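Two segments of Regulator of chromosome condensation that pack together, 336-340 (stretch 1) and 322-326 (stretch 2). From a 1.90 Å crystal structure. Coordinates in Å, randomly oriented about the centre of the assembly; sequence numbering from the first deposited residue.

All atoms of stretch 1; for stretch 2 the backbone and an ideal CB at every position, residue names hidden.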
ATOM      1  N   SER A 336       8.392   6.886  11.967  1.00 19.43           N
ATOM      2  CA  SER A 336       8.486   7.352  10.592  1.00 18.74           C
ATOM      3  C   SER A 336       9.913   7.745  10.221  1.00 18.19           C
ATOM      4  O   SER A 336      10.728   8.102  11.090  1.00 17.97           O
ATOM      5  CB  SER A 336       7.541   8.525  10.355  1.00 18.81           C
ATOM      6  OG  SER A 336       7.993   9.683  11.028  1.00 21.74           O
ATOM      7  N   CYS A 337      10.210   7.664   8.928  1.00 16.93           N
ATOM      8  CA  CYS A 337      11.464   8.183   8.388  1.00 16.68           C
ATOM      9  C   CYS A 337      11.304   8.554   6.920  1.00 15.85           C
ATOM     10  O   CYS A 337      10.402   8.057   6.237  1.00 14.72           O
ATOM     11  CB  CYS A 337      12.606   7.178   8.555  1.00 16.59           C
ATOM     12  SG  CYS A 337      12.311   5.556   7.853  1.00 18.92           S
ATOM     13  N   GLY A 338      12.198   9.420   6.447  1.00 15.83           N
ATOM     14  CA  GLY A 338      12.164   9.904   5.076  1.00 15.83           C
ATOM     15  C   GLY A 338      11.859  11.383   4.963  1.00 15.71           C
ATOM     16  O   GLY A 338      12.213  12.193   5.838  1.00 15.61           O
ATOM     17  N   ARG A 339      11.163  11.723   3.886  1.00 15.49           N
ATOM     18  CA  ARG A 339      10.987  13.102   3.454  1.00 15.71           C
ATOM     19  C   ARG A 339      10.103  13.968   4.361  1.00 15.77           C
ATOM     20  O   ARG A 339       9.107  13.500   4.924  1.00 15.94           O
ATOM     21  CB  ARG A 339      10.441  13.098   2.028  1.00 15.57           C
ATOM     22  CG  ARG A 339      10.514  14.436   1.344  1.00 15.66           C
ATOM     23  CD  ARG A 339      10.296  14.252  -0.145  1.00 16.37           C
ATOM     24  NE  ARG A 339      10.414  15.536  -0.823  1.00 16.33           N
ATOM     25  CZ  ARG A 339      10.182  15.735  -2.115  1.00 16.42           C
ATOM     26  NH1 ARG A 339       9.809  14.729  -2.905  1.00 14.77           N
ATOM     27  NH2 ARG A 339      10.338  16.953  -2.618  1.00 14.94           N
ATOM     28  N   LEU A 340      10.478  15.244   4.459  1.00 15.85           N
ATOM     29  CA  LEU A 340       9.817  16.230   5.312  1.00 16.40           C
ATOM     30  C   LEU A 340       9.199  17.395   4.521  1.00 16.54           C
ATOM     31  O   LEU A 340       8.393  18.169   5.068  1.00 16.21           O
ATOM     32  CB  LEU A 340      10.856  16.755   6.322  1.00 16.82           C
ATOM     33  CG  LEU A 340      10.518  17.519   7.601  1.00 18.27           C
ATOM     34  CD1 LEU A 340       9.554  16.745   8.480  1.00 18.33           C
ATOM     35  CD2 LEU A 340      11.826  17.786   8.348  1.00 19.43           C
ATOM     36  N   UNK A 322       6.421   7.168  -1.705  1.00 12.63           N
ATOM     37  CA  UNK A 322       7.561   7.434  -2.584  1.00 12.72           C
ATOM     38  C   UNK A 322       8.854   7.684  -1.792  1.00 12.57           C
ATOM     39  O   UNK A 322       9.906   7.098  -2.088  1.00 12.26           O
ATOM     40  CB  UNK A 322       7.259   8.639  -3.477  1.00 12.72           C
ATOM     41  N   UNK A 323       8.772   8.549  -0.784  1.00 12.44           N
ATOM     42  CA  UNK A 323       9.979   9.011  -0.093  1.00 12.37           C
ATOM     43  C   UNK A 323       9.874   8.975   1.421  1.00 12.23           C
ATOM     44  O   UNK A 323      10.643   9.657   2.109  1.00 12.29           O
ATOM     45  CB  UNK A 323      10.308  10.439  -0.534  1.00 12.37           C
ATOM     46  N   UNK A 324       8.937   8.189   1.942  1.00 12.33           N
ATOM     47  CA  UNK A 324       8.795   8.032   3.394  1.00 12.58           C
ATOM     48  C   UNK A 324       8.350   6.631   3.755  1.00 12.80           C
ATOM     49  O   UNK A 324       7.815   5.901   2.914  1.00 12.97           O
ATOM     50  CB  UNK A 324       7.799   9.051   3.951  1.00 12.58           C
ATOM     51  N   UNK A 325       8.575   6.265   5.012  1.00 12.70           N
ATOM     52  CA  UNK A 325       8.205   4.950   5.502  1.00 13.52           C
ATOM     53  C   UNK A 325       7.572   5.051   6.873  1.00 13.30           C
ATOM     54  O   UNK A 325       7.920   5.932   7.648  1.00 13.52           O
ATOM     55  CB  UNK A 325       9.425   4.027   5.546  1.00 13.52           C
ATOM     56  N   UNK A 326       6.663   4.125   7.166  1.00 13.86           N
ATOM     57  CA  UNK A 326       5.953   4.114   8.441  1.00 14.56           C
ATOM     58  C   UNK A 326       5.991   2.722   9.047  1.00 15.36           C
ATOM     59  O   UNK A 326       5.525   1.764   8.442  1.00 15.22           O
ATOM     60  CB  UNK A 326       4.506   4.579   8.262  1.00 14.56           C
TER

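The touching parts run antiparallel, their end-to-end directions 169° apart. Ser-336 pairs with position 326, Cys-337 with 325 and Gly-338 with 324.

Position 322 lies before the paired region. Its CA-to-CB bond points sideways, and no atom of stretch 1 comes within 5.5 Å of the ideal CB. Stretch 1 sets little limit here, and many side chains would fit. The residue is Glu-322. It makes no contact with stretch 1, and its OE1 is hydrogen-bonded elsewhere in the structure.

Position 323 points its CB toward stretch 1, 3.7 Å from Arg-339 CB. The backbone is already anchored, since Arg-339 N donates to the carbonyl O of 323 at 2.8 Å. The extended arginine runs alongside and offers a positive charge and N-H donors. An acceptor of moderate length would suit, such as Asp, Glu, Asn, Gln or His. The residue is His-323, with chi1 in m. Arg-339 NH1 donates to His-323 ND1 at 3.1 Å. Each group meets the other at its edge, near the plane, so this is an in-plane hydrogen bond and not a stack.

Position 324 sits opposite Gly-338, with the CA atoms of the pair 4.2 Å apart. Gly-338 has phi/psi of 114/-147, which by itself calls for glycine. An ideal CB on Gly-338 would also lie 2.7 Å from CA of 324, a clash. The same ideal CB on Gly-338 would lie 2.3 Å from His-323 O, another clash. The CB of 324 points sideways, 3.6 Å from Cys-337 O, so small, polar, aliphatic or aromatic side chains would all be compatible if the rest of the chain turns away from stretch 1. The residue is His-324. Its CB is 4.3 Å from Arg-339 N, and the end of the side chain leads away. Its CA makes a CA-H...O contact with Cys-337 O at 3.3 Å.

Position 325 forms the hydrogen-bonded pair with Cys-337. Its N donates to Cys-337 O at 2.8 Å, and its O accepts from Cys-337 N at 3.1 Å. The CB shares a face with the cysteine and lies 4.0 Å from Cys-337 SG. A small side chain such as Ala, Ser, Cys or Thr would suit this neighbour. The residue is Ser-325, chi1 in m. Its CB packs against the sulfur, and its OG is hydrogen-bonded elsewhere in the structure.

Position 326 shares a face with Ser-336, but its ideal CB is 5.4 Å from Ser-336 CA. That leaves room for a longer hydrophobic chain, with Leu, Ile or Met plausible. The residue is Leu-326, with chi angles m and t. Its end comes nearer, and Leu-326 CD2 packs 3.6 Å from Ser-336 CB.

Stretch 2, residues 322-326: EHHSL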
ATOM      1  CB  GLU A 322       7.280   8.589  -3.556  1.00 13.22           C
ATOM      2  CG  GLU A 322       8.372   8.712  -4.620  1.00 14.62           C
ATOM      3  CD  GLU A 322       8.092   9.741  -5.690  1.00 15.88           C
ATOM      4  OE1 GLU A 322       7.255  10.647  -5.491  1.00 16.37           O
ATOM      5  OE2 GLU A 322       8.754   9.647  -6.737  1.00 16.63           O
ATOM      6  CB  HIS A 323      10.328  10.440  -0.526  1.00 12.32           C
ATOM      7  CG  HIS A 323      10.594  10.591  -1.992  1.00 12.81           C
ATOM      8  ND1 HIS A 323      10.118  11.657  -2.725  1.00 13.31           N
ATOM      9  CD2 HIS A 323      11.322   9.836  -2.849  1.00 13.18           C
ATOM     10  CE1 HIS A 323      10.531  11.542  -3.978  1.00 14.15           C
ATOM     11  NE2 HIS A 323      11.260  10.443  -4.078  1.00 12.35           N
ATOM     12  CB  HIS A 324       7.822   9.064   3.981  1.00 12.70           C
ATOM     13  CG  HIS A 324       6.385   8.805   3.654  1.00 12.39           C
ATOM     14  ND1 HIS A 324       5.446   8.501   4.618  1.00 14.72           N
ATOM     15  CD2 HIS A 324       5.723   8.811   2.472  1.00 11.13           C
ATOM     16  CE1 HIS A 324       4.268   8.335   4.046  1.00 10.73           C
ATOM     17  NE2 HIS A 324       4.408   8.525   2.745  1.00 15.31           N
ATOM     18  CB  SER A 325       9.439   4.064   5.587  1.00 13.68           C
ATOM     19  OG  SER A 325      10.051   3.989   4.317  1.00 14.47           O
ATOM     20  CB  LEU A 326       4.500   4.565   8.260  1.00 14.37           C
ATOM     21  CG  LEU A 326       4.276   5.911   7.562  1.00 15.16           C
ATOM     22  CD1 LEU A 326       2.794   6.114   7.320  1.00 15.40           C
ATOM     23  CD2 LEU A 326       4.858   7.078   8.372  1.00 15.27           C
TER
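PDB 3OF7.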